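Local coordinates for KLLA0E08119p (Kluyveromyces lactis, PDB 3VA7), which probably carboxylates urea to urea-1-carboxylate with biotin and ATP, this chain being the urea carboxylase part of a larger bifunctional enzyme, at residues A[475-489]-A[529-543]. Sequence-based numbering, arbitrary orientation.
Sequences PCAFEVLAPGANTSV and ALEITLNGPKLLFHT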
ATOM      1  N   PRO A 475     -14.840  -2.410 -20.982  1.00 54.52           N
ATOM      2  CA  PRO A 475     -13.580  -2.698 -20.297  1.00 53.64           C
ATOM      3  C   PRO A 475     -13.085  -4.104 -20.570  1.00 53.23           C
ATOM      4  O   PRO A 475     -13.831  -5.085 -20.352  1.00 52.99           O
ATOM      5  CB  PRO A 475     -13.941  -2.576 -18.812  1.00 52.98           C
ATOM      6  CG  PRO A 475     -15.395  -2.719 -18.763  1.00 53.96           C
ATOM      7  CD  PRO A 475     -15.924  -2.148 -20.028  1.00 54.20           C
ATOM      8  N   CYS A 476     -11.845  -4.210 -21.042  1.00 52.71           N
ATOM      9  CA  CYS A 476     -11.242  -5.523 -21.173  1.00 52.97           C
ATOM     10  C   CYS A 476     -10.807  -5.992 -19.768  1.00 51.83           C
ATOM     11  O   CYS A 476      -9.629  -5.865 -19.387  1.00 52.02           O
ATOM     12  CB  CYS A 476     -10.083  -5.490 -22.163  1.00 53.38           C
ATOM     13  SG  CYS A 476      -9.237  -7.102 -22.295  1.00 58.85           S
ATOM     14  N   ALA A 477     -11.768  -6.527 -19.007  1.00 49.70           N
ATOM     15  CA  ALA A 477     -11.658  -6.592 -17.556  1.00 48.47           C
ATOM     16  C   ALA A 477     -12.716  -7.474 -16.859  1.00 47.86           C
ATOM     17  O   ALA A 477     -13.744  -7.823 -17.443  1.00 47.65           O
ATOM     18  CB  ALA A 477     -11.780  -5.170 -17.002  1.00 48.05           C
ATOM     19  N   PHE A 478     -12.514  -7.804 -15.592  1.00 46.67           N
ATOM     20  CA  PHE A 478     -13.658  -8.381 -14.885  1.00 46.49           C
ATOM     21  C   PHE A 478     -14.185  -7.467 -13.781  1.00 46.35           C
ATOM     22  O   PHE A 478     -13.640  -6.420 -13.558  1.00 46.90           O
ATOM     23  CB  PHE A 478     -13.412  -9.850 -14.460  1.00 46.14           C
ATOM     24  CG  PHE A 478     -12.392 -10.033 -13.376  1.00 44.14           C
ATOM     25  CD1 PHE A 478     -12.776 -10.030 -12.032  1.00 43.57           C
ATOM     26  CD2 PHE A 478     -11.064 -10.250 -13.690  1.00 43.82           C
ATOM     27  CE1 PHE A 478     -11.849 -10.232 -11.015  1.00 41.72           C
ATOM     28  CE2 PHE A 478     -10.116 -10.457 -12.683  1.00 42.70           C
ATOM     29  CZ  PHE A 478     -10.520 -10.454 -11.342  1.00 43.53           C
ATOM     30  N   GLU A 479     -15.247  -7.843 -13.100  1.00 46.81           N
ATOM     31  CA  GLU A 479     -15.840  -6.964 -12.108  1.00 47.21           C
ATOM     32  C   GLU A 479     -16.287  -7.806 -10.949  1.00 46.77           C
ATOM     33  O   GLU A 479     -16.850  -8.864 -11.141  1.00 46.87           O
ATOM     34  CB  GLU A 479     -17.032  -6.195 -12.709  1.00 47.67           C
ATOM     35  CG  GLU A 479     -17.819  -5.318 -11.703  1.00 49.31           C
ATOM     36  CD  GLU A 479     -19.073  -4.640 -12.297  1.00 51.76           C
ATOM     37  OE1 GLU A 479     -19.939  -4.178 -11.491  1.00 48.57           O
ATOM     38  OE2 GLU A 479     -19.172  -4.576 -13.559  1.00 51.10           O
ATOM     39  N   VAL A 480     -16.066  -7.317  -9.743  1.00 46.85           N
ATOM     40  CA  VAL A 480     -16.333  -8.109  -8.578  1.00 47.18           C
ATOM     41  C   VAL A 480     -17.775  -7.928  -8.084  1.00 48.33           C
ATOM     42  O   VAL A 480     -18.098  -6.950  -7.377  1.00 49.54           O
ATOM     43  CB  VAL A 480     -15.337  -7.754  -7.463  1.00 47.16           C
ATOM     44  CG1 VAL A 480     -15.630  -8.571  -6.218  1.00 46.42           C
ATOM     45  CG2 VAL A 480     -13.908  -7.968  -7.940  1.00 44.59           C
ATOM     46  N   LEU A 481     -18.642  -8.868  -8.435  1.00 48.42           N
ATOM     47  CA  LEU A 481     -20.017  -8.835  -7.929  1.00 48.61           C
ATOM     48  C   LEU A 481     -20.091  -9.158  -6.455  1.00 49.27           C
ATOM     49  O   LEU A 481     -21.040  -8.742  -5.798  1.00 50.36           O
ATOM     50  CB  LEU A 481     -20.908  -9.832  -8.670  1.00 48.66           C
ATOM     51  CG  LEU A 481     -21.619  -9.503  -9.988  1.00 47.12           C
ATOM     52  CD1 LEU A 481     -21.162  -8.198 -10.624  1.00 42.04           C
ATOM     53  CD2 LEU A 481     -21.430 -10.706 -10.923  1.00 45.93           C
ATOM     54  N   ALA A 482     -19.125  -9.944  -5.955  1.00 49.14           N
ATOM     55  CA  ALA A 482     -18.984 -10.281  -4.522  1.00 48.02           C
ATOM     56  C   ALA A 482     -17.500 -10.653  -4.274  1.00 47.98           C
ATOM     57  O   ALA A 482     -16.878 -11.248  -5.157  1.00 47.62           O
ATOM     58  CB  ALA A 482     -19.870 -11.411  -4.170  1.00 47.45           C
ATOM     59  N   PRO A 483     -16.926 -10.300  -3.091  1.00 47.22           N
ATOM     60  CA  PRO A 483     -15.444 -10.382  -2.952  1.00 46.25           C
ATOM     61  C   PRO A 483     -14.854 -11.754  -2.563  1.00 45.11           C
ATOM     62  O   PRO A 483     -13.746 -12.059  -2.947  1.00 44.45           O
ATOM     63  CB  PRO A 483     -15.134  -9.353  -1.842  1.00 46.21           C
ATOM     64  CG  PRO A 483     -16.379  -9.356  -0.951  1.00 46.60           C
ATOM     65  CD  PRO A 483     -17.566  -9.704  -1.894  1.00 47.36           C
ATOM     66  N   GLY A 484     -15.596 -12.558  -1.810  1.00 44.03           N
ATOM     67  CA  GLY A 484     -15.031 -13.732  -1.154  1.00 42.10           C
ATOM     68  C   GLY A 484     -14.380 -13.257   0.114  1.00 41.29           C
ATOM     69  O   GLY A 484     -14.131 -12.063   0.251  1.00 41.83           O
ATOM     70  N   ALA A 485     -14.111 -14.167   1.047  1.00 39.75           N
ATOM     71  CA  ALA A 485     -13.560 -13.811   2.345  1.00 38.50           C
ATOM     72  C   ALA A 485     -12.168 -13.130   2.339  1.00 38.55           C
ATOM     73  O   ALA A 485     -11.854 -12.364   3.271  1.00 39.02           O
ATOM     74  CB  ALA A 485     -13.508 -15.038   3.204  1.00 39.06           C
ATOM     75  N   ASN A 486     -11.318 -13.448   1.351  1.00 37.41           N
ATOM     76  CA  ASN A 486      -9.964 -12.938   1.310  1.00 36.55           C
ATOM     77  C   ASN A 486      -9.285 -13.194  -0.014  1.00 36.61           C
ATOM     78  O   ASN A 486      -8.354 -14.010  -0.120  1.00 37.52           O
ATOM     79  CB  ASN A 486      -9.118 -13.536   2.439  1.00 36.60           C
ATOM     80  CG  ASN A 486      -8.292 -12.475   3.162  1.00 35.37           C
ATOM     81  OD1 ASN A 486      -7.081 -12.370   2.974  1.00 30.86           O
ATOM     82  ND2 ASN A 486      -8.966 -11.660   3.967  1.00 34.36           N
ATOM     83  N   THR A 487      -9.718 -12.459  -1.021  1.00 35.53           N
ATOM     84  CA  THR A 487      -9.288 -12.708  -2.375  1.00 35.00           C
ATOM     85  C   THR A 487      -8.220 -11.683  -2.778  1.00 35.07           C
ATOM     86  O   THR A 487      -8.508 -10.490  -2.750  1.00 36.63           O
ATOM     87  CB  THR A 487     -10.538 -12.652  -3.289  1.00 34.71           C
ATOM     88  OG1 THR A 487     -11.505 -13.566  -2.752  1.00 35.14           O
ATOM     89  CG2 THR A 487     -10.255 -13.035  -4.740  1.00 31.94           C
ATOM     90  N   SER A 488      -7.016 -12.144  -3.152  1.00 33.56           N
ATOM     91  CA  SER A 488      -5.879 -11.273  -3.484  1.00 31.48           C
ATOM     92  C   SER A 488      -5.169 -11.640  -4.776  1.00 31.20           C
ATOM     93  O   SER A 488      -4.927 -12.833  -5.043  1.00 31.84           O
ATOM     94  CB  SER A 488      -4.830 -11.290  -2.374  1.00 31.71           C
ATOM     95  OG  SER A 488      -4.414 -12.593  -2.025  1.00 30.33           O
ATOM     96  N   VAL A 489      -4.809 -10.623  -5.562  1.00 29.30           N
ATOM     97  CA  VAL A 489      -3.895 -10.816  -6.647  1.00 28.68           C
ATOM     98  C   VAL A 489      -2.570 -11.249  -6.089  1.00 27.81           C
ATOM     99  O   VAL A 489      -2.075 -10.600  -5.188  1.00 28.82           O
ATOM    100  CB  VAL A 489      -3.598  -9.523  -7.337  1.00 29.14           C
ATOM    101  CG1 VAL A 489      -2.559  -9.755  -8.485  1.00 28.47           C
ATOM    102  CG2 VAL A 489      -4.881  -8.898  -7.808  1.00 30.03           C
ATOM    103  N   ALA A 529      -2.550 -14.073 -10.621  1.00 32.42           N
ATOM    104  CA  ALA A 529      -3.729 -14.905 -10.500  1.00 32.13           C
ATOM    105  C   ALA A 529      -4.404 -14.536  -9.188  1.00 31.65           C
ATOM    106  O   ALA A 529      -3.826 -13.776  -8.424  1.00 31.53           O
ATOM    107  CB  ALA A 529      -3.287 -16.380 -10.479  1.00 31.91           C
ATOM    108  N   LEU A 530      -5.596 -15.063  -8.899  1.00 31.35           N
ATOM    109  CA  LEU A 530      -6.204 -14.786  -7.585  1.00 32.19           C
ATOM    110  C   LEU A 530      -6.064 -15.941  -6.611  1.00 32.80           C
ATOM    111  O   LEU A 530      -6.314 -17.095  -6.944  1.00 33.48           O
ATOM    112  CB  LEU A 530      -7.686 -14.407  -7.694  1.00 32.30           C
ATOM    113  CG  LEU A 530      -8.090 -13.220  -8.607  1.00 33.49           C
ATOM    114  CD1 LEU A 530      -9.613 -13.133  -8.732  1.00 30.52           C
ATOM    115  CD2 LEU A 530      -7.451 -11.884  -8.133  1.00 30.10           C
ATOM    116  N   GLU A 531      -5.641 -15.628  -5.401  1.00 33.40           N
ATOM    117  CA  GLU A 531      -5.691 -16.573  -4.317  1.00 33.02           C
ATOM    118  C   GLU A 531      -7.019 -16.372  -3.642  1.00 33.94           C
ATOM    119  O   GLU A 531      -7.320 -15.245  -3.154  1.00 34.07           O
ATOM    120  CB  GLU A 531      -4.582 -16.296  -3.302  1.00 33.00           C
ATOM    121  CG  GLU A 531      -4.706 -17.108  -2.044  1.00 30.29           C
ATOM    122  CD  GLU A 531      -3.417 -17.112  -1.270  1.00 31.70           C
ATOM    123  OE1 GLU A 531      -3.350 -16.435  -0.215  1.00 32.95           O
ATOM    124  OE2 GLU A 531      -2.451 -17.785  -1.704  1.00 32.57           O
ATOM    125  N   ILE A 532      -7.808 -17.456  -3.633  1.00 33.68           N
ATOM    126  CA  ILE A 532      -9.051 -17.521  -2.872  1.00 32.80           C
ATOM    127  C   ILE A 532      -8.829 -18.243  -1.565  1.00 32.29           C
ATOM    128  O   ILE A 532      -8.323 -19.341  -1.552  1.00 32.40           O
ATOM    129  CB  ILE A 532     -10.159 -18.226  -3.680  1.00 33.08           C
ATOM    130  CG1 ILE A 532     -10.777 -17.217  -4.638  1.00 35.49           C
ATOM    131  CG2 ILE A 532     -11.301 -18.780  -2.800  1.00 28.50           C
ATOM    132  CD1 ILE A 532     -10.545 -17.485  -6.064  1.00 38.05           C
ATOM    133  N   THR A 533      -9.269 -17.639  -0.479  1.00 31.93           N
ATOM    134  CA  THR A 533      -9.158 -18.243   0.820  1.00 32.34           C
ATOM    135  C   THR A 533     -10.541 -18.467   1.448  1.00 33.67           C
ATOM    136  O   THR A 533     -11.267 -17.498   1.655  1.00 34.68           O
ATOM    137  CB  THR A 533      -8.394 -17.291   1.804  1.00 32.33           C
ATOM    138  OG1 THR A 533      -7.240 -16.699   1.167  1.00 30.49           O
ATOM    139  CG2 THR A 533      -8.063 -18.006   3.161  1.00 28.33           C
ATOM    140  N   LEU A 534     -10.844 -19.712   1.836  1.00 34.78           N
ATOM    141  CA  LEU A 534     -12.103 -20.120   2.534  1.00 35.94           C
ATOM    142  C   LEU A 534     -13.427 -20.038   1.724  1.00 36.93           C
ATOM    143  O   LEU A 534     -14.163 -20.992   1.720  1.00 37.67           O
ATOM    144  CB  LEU A 534     -12.236 -19.515   3.908  1.00 35.07           C
ATOM    145  CG  LEU A 534     -11.235 -20.080   4.938  1.00 36.67           C
ATOM    146  CD1 LEU A 534     -11.378 -19.304   6.280  1.00 35.16           C
ATOM    147  CD2 LEU A 534     -11.346 -21.588   5.167  1.00 33.81           C
ATOM    148  N   ASN A 535     -13.702 -18.942   1.023  1.00 38.25           N
ATOM    149  CA  ASN A 535     -14.739 -18.917  -0.012  1.00 39.84           C
ATOM    150  C   ASN A 535     -14.488 -17.806  -1.014  1.00 39.53           C
ATOM    151  O   ASN A 535     -13.933 -16.763  -0.656  1.00 39.93           O
ATOM    152  CB  ASN A 535     -16.152 -18.771   0.586  1.00 41.55           C
ATOM    153  CG  ASN A 535     -16.270 -17.581   1.487  1.00 44.51           C
ATOM    154  OD1 ASN A 535     -16.000 -17.669   2.698  1.00 49.88           O
ATOM    155  ND2 ASN A 535     -16.708 -16.451   0.916  1.00 49.02           N
ATOM    156  N   GLY A 536     -14.898 -18.015  -2.255  1.00 38.56           N
ATOM    157  CA  GLY A 536     -14.434 -17.153  -3.329  1.00 39.57           C
ATOM    158  C   GLY A 536     -15.397 -16.067  -3.717  1.00 40.09           C
ATOM    159  O   GLY A 536     -16.423 -15.914  -3.098  1.00 40.56           O
ATOM    160  N   PRO A 537     -15.053 -15.294  -4.748  1.00 41.10           N
ATOM    161  CA  PRO A 537     -15.813 -14.135  -5.259  1.00 41.45           C
ATOM    162  C   PRO A 537     -16.832 -14.556  -6.290  1.00 42.19           C
ATOM    163  O   PRO A 537     -16.727 -15.662  -6.799  1.00 42.89           O
ATOM    164  CB  PRO A 537     -14.735 -13.363  -6.009  1.00 40.85           C
ATOM    165  CG  PRO A 537     -13.852 -14.454  -6.571  1.00 39.87           C
ATOM    166  CD  PRO A 537     -13.749 -15.434  -5.433  1.00 40.59           C
ATOM    167  N   LYS A 538     -17.796 -13.710  -6.631  1.00 42.95           N
ATOM    168  CA  LYS A 538     -18.484 -13.932  -7.900  1.00 43.87           C
ATOM    169  C   LYS A 538     -18.078 -12.807  -8.822  1.00 43.69           C
ATOM    170  O   LYS A 538     -18.084 -11.656  -8.421  1.00 43.60           O
ATOM    171  CB  LYS A 538     -20.029 -14.169  -7.816  1.00 44.37           C
ATOM    172  CG  LYS A 538     -20.812 -13.605  -6.611  1.00 48.81           C
ATOM    173  CD  LYS A 538     -21.936 -14.550  -5.988  1.00 52.91           C
ATOM    174  CE  LYS A 538     -23.013 -15.083  -6.996  1.00 56.41           C
ATOM    175  NZ  LYS A 538     -23.627 -14.066  -7.938  1.00 56.34           N
ATOM    176  N   LEU A 539     -17.687 -13.153 -10.039  1.00 43.34           N
ATOM    177  CA  LEU A 539     -17.127 -12.183 -10.943  1.00 44.08           C
ATOM    178  C   LEU A 539     -17.926 -12.074 -12.233  1.00 44.96           C
ATOM    179  O   LEU A 539     -18.346 -13.075 -12.775  1.00 45.63           O
ATOM    180  CB  LEU A 539     -15.690 -12.576 -11.294  1.00 43.81           C
ATOM    181  CG  LEU A 539     -14.720 -13.014 -10.193  1.00 42.81           C
ATOM    182  CD1 LEU A 539     -13.421 -13.476 -10.879  1.00 39.17           C
ATOM    183  CD2 LEU A 539     -14.477 -11.881  -9.174  1.00 37.61           C
ATOM    184  N   LEU A 540     -18.111 -10.858 -12.729  1.00 45.50           N
ATOM    185  CA  LEU A 540     -18.724 -10.640 -14.016  1.00 46.26           C
ATOM    186  C   LEU A 540     -17.630 -10.336 -15.030  1.00 46.63           C
ATOM    187  O   LEU A 540     -16.787  -9.487 -14.817  1.00 46.64           O
ATOM    188  CB  LEU A 540     -19.738  -9.492 -13.943  1.00 46.56           C
ATOM    189  CG  LEU A 540     -20.382  -8.848 -15.196  1.00 47.64           C
ATOM    190  CD1 LEU A 540     -20.794  -9.890 -16.231  1.00 49.08           C
ATOM    191  CD2 LEU A 540     -21.604  -8.000 -14.788  1.00 47.58           C
ATOM    192  N   PHE A 541     -17.638 -11.049 -16.136  1.00 47.13           N
ATOM    193  CA  PHE A 541     -16.610 -10.847 -17.116  1.00 47.77           C
ATOM    194  C   PHE A 541     -17.131  -9.952 -18.228  1.00 49.06           C
ATOM    195  O   PHE A 541     -18.241 -10.183 -18.741  1.00 49.89           O
ATOM    196  CB  PHE A 541     -16.147 -12.188 -17.659  1.00 46.71           C
ATOM    197  CG  PHE A 541     -15.081 -12.827 -16.843  1.00 44.45           C
ATOM    198  CD1 PHE A 541     -13.745 -12.735 -17.228  1.00 43.96           C
ATOM    199  CD2 PHE A 541     -15.396 -13.522 -15.696  1.00 42.44           C
ATOM    200  CE1 PHE A 541     -12.755 -13.334 -16.479  1.00 43.26           C
ATOM    201  CE2 PHE A 541     -14.403 -14.117 -14.926  1.00 40.84           C
ATOM    202  CZ  PHE A 541     -13.096 -14.020 -15.302  1.00 41.21           C
ATOM    203  N   HIS A 542     -16.339  -8.948 -18.598  1.00 49.26           N
ATOM    204  CA  HIS A 542     -16.793  -7.930 -19.536  1.00 50.18           C
ATOM    205  C   HIS A 542     -16.191  -8.138 -20.882  1.00 50.25           C
ATOM    206  O   HIS A 542     -16.379  -7.346 -21.830  1.00 50.20           O
ATOM    207  CB  HIS A 542     -16.458  -6.544 -19.011  1.00 49.98           C
ATOM    208  CG  HIS A 542     -17.438  -6.084 -18.004  1.00 51.40           C
ATOM    209  ND1 HIS A 542     -17.125  -5.939 -16.671  1.00 51.77           N
ATOM    210  CD2 HIS A 542     -18.763  -5.823 -18.117  1.00 53.27           C
ATOM    211  CE1 HIS A 542     -18.202  -5.554 -16.010  1.00 52.62           C
ATOM    212  NE2 HIS A 542     -19.209  -5.478 -16.863  1.00 53.92           N
ATOM    213  N   THR A 543     -15.446  -9.216 -20.945  1.00 50.48           N
ATOM    214  CA  THR A 543     -14.686  -9.512 -22.115  1.00 51.29           C
ATOM    215  C   THR A 543     -14.489 -11.040 -22.131  1.00 51.43           C
ATOM    216  O   THR A 543     -14.966 -11.733 -21.230  1.00 51.67           O
ATOM    217  CB  THR A 543     -13.399  -8.741 -22.051  1.00 50.58           C
ATOM    218  OG1 THR A 543     -12.683  -8.930 -23.271  1.00 54.53           O
ATOM    219  CG2 THR A 543     -12.566  -9.246 -20.885  1.00 50.67           C
TER
HETATM  220  O   HOH W   1     -11.446 -15.507  -0.915  1.00 27.30           O
HETATM  221  O   HOH W   2      -5.575 -14.383  -0.540  1.00 37.40           O
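F478 and V480 pair with F541 and L539 across antiparallel strands 477-480 and 538-541, their axes 4.6 Å apart at closest, until L481 and A482 both face K538 in a classic beta bulge; beyond the loops, S488 and V489 pair antiparallel with E531 and L530 in a second sheet. Between the first two non-hydrogen-bonded pairs, E479 and L540 form a hydrogen-bonded pair, L540 N to E479 O at 2.8 Å. With CG between the backbone N and carbonyl carbon (chi1 69°), the F478 ring swings toward L539 CD1, met by CE1 at 3.6 Å; CZ meets L530 CD1, whose side chain comes toward it from the second sheet, so the ring packs between the two sheets. The strand pairing sets F478 CB over the face of the F541 ring, a CH-pi contact 4.0 Å from the centroid, while the two rings barely overlap. At the turn, T487 OG1 donates to P483 O at 2.7 Å, in the carbonyl plane, and accepts from a water that also joins N486 N, T533 N and N535 O; the methyl CG2, anti to the backbone N (chi1 -54° for OG1), rests against L530 CD1 at 4.0 Å. Replacing T487 with a valine would probably leave P483 O and the water without their hydroxyl partner and free the loop to shift. A second water links N486 O, E531 OE1 and S488 OG, which also hydrogen-bonds Q490; Y589, M509 N and a salt bridge to R699 hold the E531 carboxylate. Segment 529-543 belongs to carboxyltransferase subdomain A and B, and the apolar core here is closed by a polar, water-bridged corner between sheets.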